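Local atomic coordinates of mercuric reductase (Metallosphaera sedula, PDB entry 4YWO), a protein that probably catalyses the NADPH-dependent reduction of Hg(2+) to elemental mercury, working as a homodimeric FAD-containing oxidoreductase of the pyridine nucleotide-disulfide family. Residues A[24-29]-A[315-320]; A[29-34]-A[106-111]; A[302-307]-A[322-327]. All coordinates share one frame; numbering follows the deposited sequence.

Interaction 1: residues A[24-29]-A[315-320]; sequences GAAGFA and ALAGRQ. With FAD (flavin-adenine dinucleotide), chain B.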
loop_
_atom_site.group_PDB
_atom_site.type_symbol
_atom_site.label_atom_id
_atom_site.label_comp_id
_atom_site.label_asym_id
_atom_site.label_seq_id
_atom_site.Cartn_x
_atom_site.Cartn_y
_atom_site.Cartn_z
ATOM N N GLY A 24 7.044 19.043 19.851
ATOM C CA GLY A 24 7.093 18.122 18.712
ATOM C C GLY A 24 5.822 17.290 18.609
ATOM O O GLY A 24 4.752 17.624 19.110
ATOM N N ALA A 25 5.931 16.164 17.971
ATOM C CA ALA A 25 4.803 15.276 17.703
ATOM C C ALA A 25 4.103 14.812 18.983
ATOM O O ALA A 25 2.878 14.892 19.097
ATOM C CB ALA A 25 5.357 14.006 16.979
ATOM N N ALA A 26 4.880 14.370 19.984
ATOM C CA ALA A 26 4.289 13.945 21.253
ATOM C C ALA A 26 3.577 15.111 21.968
ATOM O O ALA A 26 2.487 14.944 22.530
ATOM C CB ALA A 26 5.289 13.251 22.127
ATOM N N GLY A 27 4.263 16.277 22.063
ATOM C CA GLY A 27 3.724 17.376 22.777
ATOM C C GLY A 27 2.479 17.969 22.131
ATOM O O GLY A 27 1.507 18.318 22.821
ATOM N N PHE A 28 2.512 17.992 20.806
ATOM C CA PHE A 28 1.276 18.391 20.117
ATOM C C PHE A 28 0.096 17.481 20.315
ATOM O O PHE A 28 -1.059 17.992 20.516
ATOM C CB PHE A 28 1.484 18.617 18.581
ATOM C CG PHE A 28 1.748 20.040 18.245
ATOM C CD1 PHE A 28 3.017 20.585 18.392
ATOM C CD2 PHE A 28 0.740 20.894 17.829
ATOM C CE1 PHE A 28 3.295 21.903 18.104
ATOM C CE2 PHE A 28 0.998 22.215 17.570
ATOM C CZ PHE A 28 2.258 22.748 17.682
ATOM N N ALA A 29 0.321 16.193 20.272
ATOM C CA ALA A 29 -0.699 15.224 20.519
ATOM C C ALA A 29 -1.249 15.391 21.931
ATOM O O ALA A 29 -2.480 15.382 22.125
ATOM C CB ALA A 29 -0.181 13.874 20.276
ATOM N N ALA A 315 4.542 8.360 14.508
ATOM C CA ALA A 315 3.213 7.966 14.827
ATOM C C ALA A 315 3.116 7.432 16.262
ATOM O O ALA A 315 2.084 7.586 16.939
ATOM C CB ALA A 315 2.753 6.848 13.801
ATOM N N LEU A 316 4.182 6.770 16.708
ATOM C CA LEU A 316 4.247 6.249 18.106
ATOM C C LEU A 316 4.383 7.453 19.099
ATOM O O LEU A 316 3.673 7.461 20.121
ATOM C CB LEU A 316 5.441 5.339 18.288
ATOM C CG LEU A 316 5.535 4.738 19.671
ATOM C CD1 LEU A 316 4.316 3.949 20.094
ATOM C CD2 LEU A 316 6.830 3.901 19.809
ATOM N N ALA A 317 5.178 8.441 18.709
ATOM C CA ALA A 317 5.319 9.633 19.626
ATOM C C ALA A 317 3.943 10.310 19.805
ATOM O O ALA A 317 3.534 10.584 20.937
ATOM C CB ALA A 317 6.361 10.593 19.083
ATOM N N GLY A 318 3.176 10.466 18.705
ATOM C CA GLY A 318 1.856 11.028 18.748
ATOM C C GLY A 318 0.945 10.222 19.655
ATOM O O GLY A 318 0.260 10.753 20.529
ATOM N N ARG A 319 0.832 8.942 19.389
ATOM C CA ARG A 319 -0.003 8.029 20.186
ATOM C C ARG A 319 0.357 8.087 21.663
ATOM O O ARG A 319 -0.603 8.206 22.499
ATOM C CB ARG A 319 0.090 6.618 19.725
ATOM C CG ARG A 319 -0.893 5.677 20.387
ATOM C CD ARG A 319 -2.252 5.989 19.785
ATOM N NE ARG A 319 -3.396 5.463 20.503
ATOM C CZ ARG A 319 -4.571 6.101 20.592
ATOM N NH1 ARG A 319 -4.717 7.374 20.172
ATOM N NH2 ARG A 319 -5.547 5.494 21.186
ATOM N N GLN A 320 1.661 8.024 22.013
ATOM C CA GLN A 320 2.119 8.142 23.425
ATOM C C GLN A 320 1.740 9.494 23.996
ATOM O O GLN A 320 1.313 9.528 25.190
ATOM C CB GLN A 320 3.575 7.834 23.504
ATOM C CG GLN A 320 4.003 6.415 23.186
ATOM C CD GLN A 320 5.429 6.209 23.214
ATOM O OE1 GLN A 320 6.232 7.165 22.900
ATOM N NE2 GLN A 320 5.862 4.997 23.457
HETATM P PA FAD B . 10.705 16.010 19.374
HETATM O O1A FAD B . 9.779 16.312 18.219
HETATM O O2A FAD B . 12.188 16.258 19.234
HETATM O O5B FAD B . 10.179 16.816 20.665
HETATM C C5B FAD B . 11.075 17.615 21.434
HETATM C C4B FAD B . 10.704 19.084 21.279
HETATM O O4B FAD B . 10.536 19.678 22.570
HETATM C C3B FAD B . 11.792 19.854 20.549
HETATM O O3B FAD B . 11.265 20.431 19.350
HETATM C C2B FAD B . 12.247 20.947 21.495
HETATM O O2B FAD B . 12.015 22.231 20.908
HETATM C C1B FAD B . 11.414 20.793 22.758
HETATM N N9A FAD B . 12.304 20.540 23.918
HETATM C C8A FAD B . 13.257 19.592 23.986
HETATM N N7A FAD B . 13.894 19.624 25.185
HETATM C C5A FAD B . 13.343 20.615 25.909
HETATM C C6A FAD B . 13.543 21.188 27.261
HETATM N N6A FAD B . 14.486 20.695 28.099
HETATM N N1A FAD B . 12.753 22.221 27.629
HETATM C C2A FAD B . 11.812 22.721 26.806
HETATM N N3A FAD B . 11.576 22.249 25.568
HETATM C C4A FAD B . 12.295 21.216 25.070
HETATM N N1 FAD B . 9.868 8.721 12.168
HETATM C C2 FAD B . 8.919 8.136 11.395
HETATM O O2 FAD B . 7.938 7.599 11.953
HETATM N N3 FAD B . 8.990 8.109 10.052
HETATM C C4 FAD B . 10.007 8.661 9.379
HETATM O O4 FAD B . 10.044 8.620 8.130
HETATM C C4X FAD B . 11.088 9.322 10.150
HETATM N N5 FAD B . 12.148 9.903 9.545
HETATM C C5X FAD B . 13.119 10.499 10.277
HETATM C C6 FAD B . 14.201 11.089 9.633
HETATM C C7 FAD B . 15.202 11.704 10.377
HETATM C C7M FAD B . 16.373 12.343 9.677
HETATM C C8 FAD B . 15.119 11.730 11.861
HETATM C C8M FAD B . 16.206 12.396 12.664
HETATM C C9 FAD B . 14.040 11.141 12.508
HETATM C C9A FAD B . 13.038 10.527 11.765
HETATM N N10 FAD B . 11.941 9.927 12.413
HETATM C C10 FAD B . 10.949 9.316 11.623
HETATM C "C1'" FAD B . 11.833 9.938 13.874
HETATM C "C2'" FAD B . 10.827 11.000 14.301
HETATM O "O2'" FAD B . 11.161 12.250 13.688
HETATM C "C3'" FAD B . 10.817 11.164 15.816
HETATM O "O3'" FAD B . 10.640 9.885 16.434
HETATM C "C4'" FAD B . 9.696 12.099 16.256
HETATM O "O4'" FAD B . 9.973 13.426 15.797
HETATM C "C5'" FAD B . 9.555 12.106 17.774
HETATM O "O5'" FAD B . 8.943 13.325 18.189
HETATM P P FAD B . 9.028 13.801 19.724
HETATM O O1P FAD B . 7.997 14.883 19.941
HETATM O O2P FAD B . 9.025 12.572 20.601
HETATM O O3P FAD B . 10.488 14.474 19.804
#

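Interaction 2: residues A[29-34]-A[106-111]; sequences AAMIKA and DLLSYY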
loop_
_atom_site.group_PDB
_atom_site.type_symbol
_atom_site.label_atom_id
_atom_site.label_comp_id
_atom_site.label_asym_id
_atom_site.label_seq_id
_atom_site.Cartn_x
_atom_site.Cartn_y
_atom_site.Cartn_z
ATOM N N ALA A 29 0.321 16.193 20.272
ATOM C CA ALA A 29 -0.699 15.224 20.519
ATOM C C ALA A 29 -1.249 15.391 21.931
ATOM O O ALA A 29 -2.480 15.382 22.125
ATOM C CB ALA A 29 -0.181 13.874 20.276
ATOM N N ALA A 30 -0.345 15.664 22.919
ATOM C CA ALA A 30 -0.799 15.917 24.264
ATOM C C ALA A 30 -1.636 17.158 24.335
ATOM O O ALA A 30 -2.617 17.163 25.086
ATOM C CB ALA A 30 0.438 16.017 25.196
ATOM N N MET A 31 -1.285 18.221 23.648
ATOM C CA MET A 31 -1.984 19.466 23.691
ATOM C C MET A 31 -3.409 19.259 23.183
ATOM O O MET A 31 -4.405 19.814 23.742
ATOM C CB MET A 31 -1.328 20.511 22.894
ATOM C CG MET A 31 -2.092 21.823 22.913
ATOM S SD MET A 31 -1.686 22.848 21.506
ATOM C CE MET A 31 -1.976 21.956 19.981
ATOM N N ILE A 32 -3.482 18.502 22.132
ATOM C CA ILE A 32 -4.800 18.277 21.470
ATOM C C ILE A 32 -5.698 17.448 22.374
ATOM O O ILE A 32 -6.865 17.847 22.614
ATOM C CB ILE A 32 -4.631 17.642 20.104
ATOM C CG1 ILE A 32 -3.939 18.635 19.234
ATOM C CG2 ILE A 32 -6.043 17.173 19.582
ATOM C CD1 ILE A 32 -3.535 18.052 17.899
ATOM N N LYS A 33 -5.173 16.364 22.907
ATOM C CA LYS A 33 -5.870 15.555 23.838
ATOM C C LYS A 33 -6.322 16.322 25.043
ATOM O O LYS A 33 -7.412 16.070 25.553
ATOM C CB LYS A 33 -5.098 14.387 24.274
ATOM C CG LYS A 33 -5.810 13.457 25.208
ATOM C CD LYS A 33 -7.083 12.970 24.497
ATOM C CE LYS A 33 -7.320 11.510 24.854
ATOM N NZ LYS A 33 -8.242 10.773 23.919
ATOM N N ALA A 34 -5.465 17.191 25.552
ATOM C CA ALA A 34 -5.860 17.972 26.719
ATOM C C ALA A 34 -7.121 18.860 26.414
ATOM O O ALA A 34 -8.076 18.876 27.237
ATOM C CB ALA A 34 -4.679 18.848 27.163
ATOM N N ASP A 106 -0.745 26.592 12.832
ATOM C CA ASP A 106 -2.149 26.986 12.777
ATOM C C ASP A 106 -2.940 26.356 13.928
ATOM O O ASP A 106 -3.984 26.861 14.315
ATOM C CB ASP A 106 -2.814 26.583 11.451
ATOM C CG ASP A 106 -2.426 27.513 10.258
ATOM O OD1 ASP A 106 -1.807 28.586 10.406
ATOM O OD2 ASP A 106 -2.736 27.086 9.133
ATOM N N LEU A 107 -2.478 25.213 14.430
ATOM C CA LEU A 107 -3.170 24.552 15.546
ATOM C C LEU A 107 -3.058 25.308 16.882
ATOM O O LEU A 107 -3.898 25.094 17.774
ATOM C CB LEU A 107 -2.704 23.130 15.708
ATOM C CG LEU A 107 -2.930 22.238 14.495
ATOM C CD1 LEU A 107 -2.823 20.784 14.963
ATOM C CD2 LEU A 107 -4.237 22.574 13.835
ATOM N N LEU A 108 -2.025 26.114 17.020
ATOM C CA LEU A 108 -1.815 26.915 18.183
ATOM C C LEU A 108 -2.825 28.027 18.221
ATOM O O LEU A 108 -3.105 28.490 19.315
ATOM C CB LEU A 108 -0.416 27.504 18.243
ATOM C CG LEU A 108 0.638 26.396 18.362
ATOM C CD1 LEU A 108 2.027 26.975 18.184
ATOM C CD2 LEU A 108 0.573 25.635 19.688
ATOM N N SER A 109 -3.380 28.426 17.066
ATOM C CA SER A 109 -4.550 29.364 17.039
ATOM C C SER A 109 -5.866 28.668 17.257
ATOM O O SER A 109 -6.712 29.202 17.901
ATOM C CB SER A 109 -4.699 30.090 15.700
ATOM O OG SER A 109 -3.498 30.659 15.307
ATOM N N TYR A 110 -6.039 27.491 16.691
ATOM C CA TYR A 110 -7.261 26.754 16.799
ATOM C C TYR A 110 -7.519 26.159 18.193
ATOM O O TYR A 110 -8.614 26.177 18.689
ATOM C CB TYR A 110 -7.316 25.657 15.729
ATOM C CG TYR A 110 -8.618 24.976 15.836
ATOM C CD1 TYR A 110 -9.800 25.686 15.570
ATOM C CD2 TYR A 110 -8.709 23.676 16.291
ATOM C CE1 TYR A 110 -11.018 25.090 15.747
ATOM C CE2 TYR A 110 -9.930 23.064 16.454
ATOM C CZ TYR A 110 -11.073 23.791 16.180
ATOM O OH TYR A 110 -12.269 23.196 16.344
ATOM N N TYR A 111 -6.498 25.610 18.831
ATOM C CA TYR A 111 -6.703 24.969 20.110
ATOM C C TYR A 111 -6.375 25.984 21.189
ATOM O O TYR A 111 -5.817 27.035 20.944
ATOM C CB TYR A 111 -5.824 23.730 20.233
ATOM C CG TYR A 111 -6.271 22.594 19.431
ATOM C CD1 TYR A 111 -7.320 21.785 19.866
ATOM C CD2 TYR A 111 -5.720 22.338 18.207
ATOM C CE1 TYR A 111 -7.744 20.747 19.156
ATOM C CE2 TYR A 111 -6.154 21.269 17.457
ATOM C CZ TYR A 111 -7.175 20.510 17.919
ATOM O OH TYR A 111 -7.647 19.468 17.256
#

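Interaction 3: residues A[302-307]-A[322-327]; sequences YAAGDV and SIATEN. With FAD (flavin-adenine dinucleotide), chain B.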
loop_
_atom_site.group_PDB
_atom_site.type_symbol
_atom_site.label_atom_id
_atom_site.label_comp_id
_atom_site.label_asym_id
_atom_site.label_seq_id
_atom_site.Cartn_x
_atom_site.Cartn_y
_atom_site.Cartn_z
ATOM N N TYR A 302 4.291 12.017 33.523
ATOM C CA TYR A 302 4.263 10.993 32.466
ATOM C C TYR A 302 5.270 11.473 31.406
ATOM O O TYR A 302 5.763 12.630 31.413
ATOM C CB TYR A 302 2.875 10.984 31.906
ATOM C CG TYR A 302 1.842 10.390 32.837
ATOM C CD1 TYR A 302 1.337 11.165 33.854
ATOM C CD2 TYR A 302 1.289 9.162 32.595
ATOM C CE1 TYR A 302 0.389 10.642 34.715
ATOM C CE2 TYR A 302 0.350 8.611 33.463
ATOM C CZ TYR A 302 -0.128 9.386 34.456
ATOM O OH TYR A 302 -1.092 8.981 35.374
ATOM N N ALA A 303 5.597 10.560 30.475
ATOM C CA ALA A 303 6.566 10.923 29.416
ATOM C C ALA A 303 6.152 10.205 28.096
ATOM O O ALA A 303 5.481 9.192 28.144
ATOM C CB ALA A 303 7.933 10.591 29.788
ATOM N N ALA A 304 6.569 10.747 26.968
ATOM C CA ALA A 304 6.065 10.235 25.665
ATOM C C ALA A 304 7.088 10.598 24.612
ATOM O O ALA A 304 7.730 11.673 24.680
ATOM C CB ALA A 304 4.759 10.858 25.349
ATOM N N GLY A 305 7.199 9.725 23.595
ATOM C CA GLY A 305 8.050 10.020 22.463
ATOM C C GLY A 305 9.462 9.545 22.580
ATOM O O GLY A 305 9.847 8.599 23.310
ATOM N N ASP A 306 10.374 10.185 21.791
ATOM C CA ASP A 306 11.708 9.715 21.710
ATOM C C ASP A 306 12.461 9.827 23.023
ATOM O O ASP A 306 13.432 9.076 23.225
ATOM C CB ASP A 306 12.530 10.589 20.727
ATOM C CG ASP A 306 12.234 10.398 19.286
ATOM O OD1 ASP A 306 11.375 9.587 18.938
ATOM O OD2 ASP A 306 12.961 11.109 18.477
ATOM N N VAL A 307 11.974 10.684 23.891
ATOM C CA VAL A 307 12.663 10.873 25.244
ATOM C C VAL A 307 12.589 9.562 26.063
ATOM O O VAL A 307 13.372 9.345 26.998
ATOM C CB VAL A 307 12.069 12.024 26.028
ATOM C CG1 VAL A 307 10.713 11.718 26.624
ATOM C CG2 VAL A 307 13.026 12.475 27.189
ATOM N N SER A 322 -0.880 11.343 23.262
ATOM C CA SER A 322 -2.277 11.217 23.586
ATOM C C SER A 322 -2.578 10.369 24.760
ATOM O O SER A 322 -3.438 10.781 25.592
ATOM C CB SER A 322 -3.123 10.635 22.363
ATOM O OG SER A 322 -3.023 11.524 21.229
ATOM N N ILE A 323 -1.989 9.205 24.862
ATOM C CA ILE A 323 -2.305 8.249 25.923
ATOM C C ILE A 323 -1.784 8.807 27.283
ATOM O O ILE A 323 -2.472 8.765 28.323
ATOM C CB ILE A 323 -1.667 6.938 25.683
ATOM C CG1 ILE A 323 -2.446 6.236 24.569
ATOM C CG2 ILE A 323 -1.738 6.019 26.885
ATOM C CD1 ILE A 323 -1.769 4.941 24.202
ATOM N N ALA A 324 -0.615 9.400 27.248
ATOM C CA ALA A 324 0.009 9.919 28.509
ATOM C C ALA A 324 -0.907 10.970 29.061
ATOM O O ALA A 324 -1.140 10.981 30.305
ATOM C CB ALA A 324 1.393 10.468 28.245
ATOM N N THR A 325 -1.430 11.817 28.202
ATOM C CA THR A 325 -2.280 12.923 28.575
ATOM C C THR A 325 -3.598 12.373 29.172
ATOM O O THR A 325 -4.087 12.814 30.228
ATOM C CB THR A 325 -2.441 13.889 27.497
ATOM O OG1 THR A 325 -1.197 14.455 27.115
ATOM C CG2 THR A 325 -3.447 14.980 27.765
ATOM N N GLU A 326 -4.222 11.439 28.452
ATOM C CA GLU A 326 -5.458 10.879 28.963
ATOM C C GLU A 326 -5.224 10.224 30.255
ATOM O O GLU A 326 -6.106 10.389 31.219
ATOM C CB GLU A 326 -6.041 9.897 27.892
ATOM C CG GLU A 326 -7.352 9.348 28.359
ATOM C CD GLU A 326 -8.081 8.560 27.293
ATOM O OE1 GLU A 326 -7.519 8.358 26.185
ATOM O OE2 GLU A 326 -9.176 8.056 27.627
ATOM N N ASN A 327 -4.158 9.443 30.438
ATOM C CA ASN A 327 -3.921 8.767 31.739
ATOM C C ASN A 327 -3.691 9.835 32.843
ATOM O O ASN A 327 -4.213 9.751 34.006
ATOM C CB ASN A 327 -2.753 7.861 31.736
ATOM C CG ASN A 327 -3.000 6.548 30.882
ATOM O OD1 ASN A 327 -4.123 6.255 30.594
ATOM N ND2 ASN A 327 -1.998 5.793 30.637
HETATM P PA FAD B . 10.705 16.010 19.374
HETATM O O1A FAD B . 9.779 16.312 18.219
HETATM O O2A FAD B . 12.188 16.258 19.234
HETATM O O5B FAD B . 10.179 16.816 20.665
HETATM C C5B FAD B . 11.075 17.615 21.434
HETATM C C4B FAD B . 10.704 19.084 21.279
HETATM O O4B FAD B . 10.536 19.678 22.570
HETATM C C3B FAD B . 11.792 19.854 20.549
HETATM O O3B FAD B . 11.265 20.431 19.350
HETATM C C2B FAD B . 12.247 20.947 21.495
HETATM O O2B FAD B . 12.015 22.231 20.908
HETATM C C1B FAD B . 11.414 20.793 22.758
HETATM N N9A FAD B . 12.304 20.540 23.918
HETATM C C8A FAD B . 13.257 19.592 23.986
HETATM N N7A FAD B . 13.894 19.624 25.185
HETATM C C5A FAD B . 13.343 20.615 25.909
HETATM C C6A FAD B . 13.543 21.188 27.261
HETATM N N6A FAD B . 14.486 20.695 28.099
HETATM N N1A FAD B . 12.753 22.221 27.629
HETATM C C2A FAD B . 11.812 22.721 26.806
HETATM N N3A FAD B . 11.576 22.249 25.568
HETATM C C4A FAD B . 12.295 21.216 25.070
HETATM N N1 FAD B . 9.868 8.721 12.168
HETATM C C2 FAD B . 8.919 8.136 11.395
HETATM O O2 FAD B . 7.938 7.599 11.953
HETATM N N3 FAD B . 8.990 8.109 10.052
HETATM C C4 FAD B . 10.007 8.661 9.379
HETATM O O4 FAD B . 10.044 8.620 8.130
HETATM C C4X FAD B . 11.088 9.322 10.150
HETATM N N5 FAD B . 12.148 9.903 9.545
HETATM C C5X FAD B . 13.119 10.499 10.277
HETATM C C6 FAD B . 14.201 11.089 9.633
HETATM C C7 FAD B . 15.202 11.704 10.377
HETATM C C7M FAD B . 16.373 12.343 9.677
HETATM C C8 FAD B . 15.119 11.730 11.861
HETATM C C8M FAD B . 16.206 12.396 12.664
HETATM C C9 FAD B . 14.040 11.141 12.508
HETATM C C9A FAD B . 13.038 10.527 11.765
HETATM N N10 FAD B . 11.941 9.927 12.413
HETATM C C10 FAD B . 10.949 9.316 11.623
HETATM C "C1'" FAD B . 11.833 9.938 13.874
HETATM C "C2'" FAD B . 10.827 11.000 14.301
HETATM O "O2'" FAD B . 11.161 12.250 13.688
HETATM C "C3'" FAD B . 10.817 11.164 15.816
HETATM O "O3'" FAD B . 10.640 9.885 16.434
HETATM C "C4'" FAD B . 9.696 12.099 16.256
HETATM O "O4'" FAD B . 9.973 13.426 15.797
HETATM C "C5'" FAD B . 9.555 12.106 17.774
HETATM O "O5'" FAD B . 8.943 13.325 18.189
HETATM P P FAD B . 9.028 13.801 19.724
HETATM O O1P FAD B . 7.997 14.883 19.941
HETATM O O2P FAD B . 9.025 12.572 20.601
HETATM O O3P FAD B . 10.488 14.474 19.804
HETATM O O HOH W 1 -3.779 7.289 35.469
#

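Interaction 1: residues A[24-29]-A[315-320]
Two helices, 25-36 and 314-330, lie close together: the axes of the short segments approach to 7.1 Å and run in similar directions, crossing at -33°. From the 315-320 side, Ala315 turns its methyl away from residues 24-29 and packs on His435 of the second subunit. Ala317 is the first residue to reach across. Its CB lies 4.1 Å from Ala25 CB and 4.2 Å from Ala26 CB, so the Ala317 methyl touches both alanine methyls, and the same CB touches the flavin side of the FAD pyrophosphate, 3.6 Å from O2P. Its carbonyl receives a CH contact, Ala26 CA standing 3.5 Å from Ala317 O. At Gly318 the backbones are nearest, with 4.6 Å between Gly318 CA and Ala26 CA, while Ala29 CB presses on Gly318 O at 3.2 Å. Arg319 points away from this interface and forms a salt bridge with Asp432 of the second subunit. Gln320 OE1 accepts a hydrogen bond from Gly305 N. No hydrogen bond joins the two segments. Methyl groups, CH donors and carbonyl oxygens make the interface, and its small residues bring the first helical turn to the cofactor, where Ala26 N donates a 3.2 Å hydrogen bond to FAD O1P; this amide and the helix N terminus probably help offset the phosphate charge.

Interaction 2: residues A[29-34]-A[106-111]
Tyr111, just past the C-terminal end of helix 87-110, sends its ring toward helix 25-36, which follows the first strand of the Rossmann-type FAD-binding domain. Its CG is anti to the carbonyl carbon (chi1 -74°), and the ring is held between two neighbours: Tyr110 CD2 sits over the centre of one face, and Ile32 CG1 lies over the other. The latter is a CH-pi contact, 4.1 Å from Ile32 CG1 to the Tyr111 ring centroid and 19° off its normal. Ile32 divides its branches between two partners. With CG1 beside the backbone N and the chain extended, its CD1 reaches Leu107 CD1 at 4.1 Å, while CG2 lies against the phenol end, 3.6 Å from Tyr111 OH. Met31 starts extended, CG anti to its backbone N, and this arm carries SD to 4.0 Å from Leu108 CD2, the two chains crossing at about a right angle. The bend at chi3 (56°) then swings CE obliquely to 4.2 Å from Tyr111 CD2. Leu108 leaves its helix heading away, yet its tip returns to meet the sulfur. The axes, 11.4 Å apart, are bridged mainly by side chains; with no hydrogen bond between the segments, dispersion and CH-pi contacts bind them.

Interaction 3: residues A[302-307]-A[322-327]
Strand 301-303 ends within the segment 302-307, which continues extended through Ala304, turns at Gly305 and enters a 3-10 turn at Asp306, while residues 322-327 form an uninterrupted part of helix 314-330. The backbones are nearest at Tyr302 and Ala324, whose CA atoms lie 5.9 Å apart. Gly305 has positive phi (90°), at which a CB would be jammed against the preceding carbonyl and would also meet FAD O2P. Tyr302 carries most of the contact. Its CG is anti to the carbonyl carbon (chi1 -72°), which lays the ring along the helix: Ala324 O stands over one face, offset toward the rim, Tyr302 CB touches Ala324 CB at 4.0 Å, and Asn327 CB approaches CE2 obliquely at 3.6 Å. The ring and the Asn327 amide are inclined by 52°. A water accepts from Tyr302 OH at 3.2 Å and donates to Asn327 O at 2.9 Å; the phenol oxygen is also hydrogen-bonded to Arg295 NE, and the Asn327 amide to Ser332, Lys334 and Glu293. Further along, Asp306 N donates to FAD O2P at 3.0 Å, and Asp306 OD1 accepts from FAD O3' at 2.6 Å, with OD2 held by Ser146. A strand that delivers a glycine-aspartate pair to the flavin ribityl and phosphate is characteristic of the FAD-binding domain in pyridine nucleotide-disulfide oxidoreductases.

After strand 16-21 the chain enters helix 25-36, which serves both interaction 1 and interaction 2. Interaction 2 closes first, when helix 87-110 returns to it, and is nested inside the far longer loop that interaction 1 closes with helix 314-330. Interaction 3 opens at strand 301-303, an edge of the five-stranded parallel sheet, before that long loop is complete, and closes after it, so interactions 1 and 3 cross while 2 and 3 follow in series. Helix 25-36 thus lies between helices 87-110 and 314-330, with Ala29 shared by interactions 1 and 2. Interactions 1 and 3 share helix 314-330, and both reach FAD.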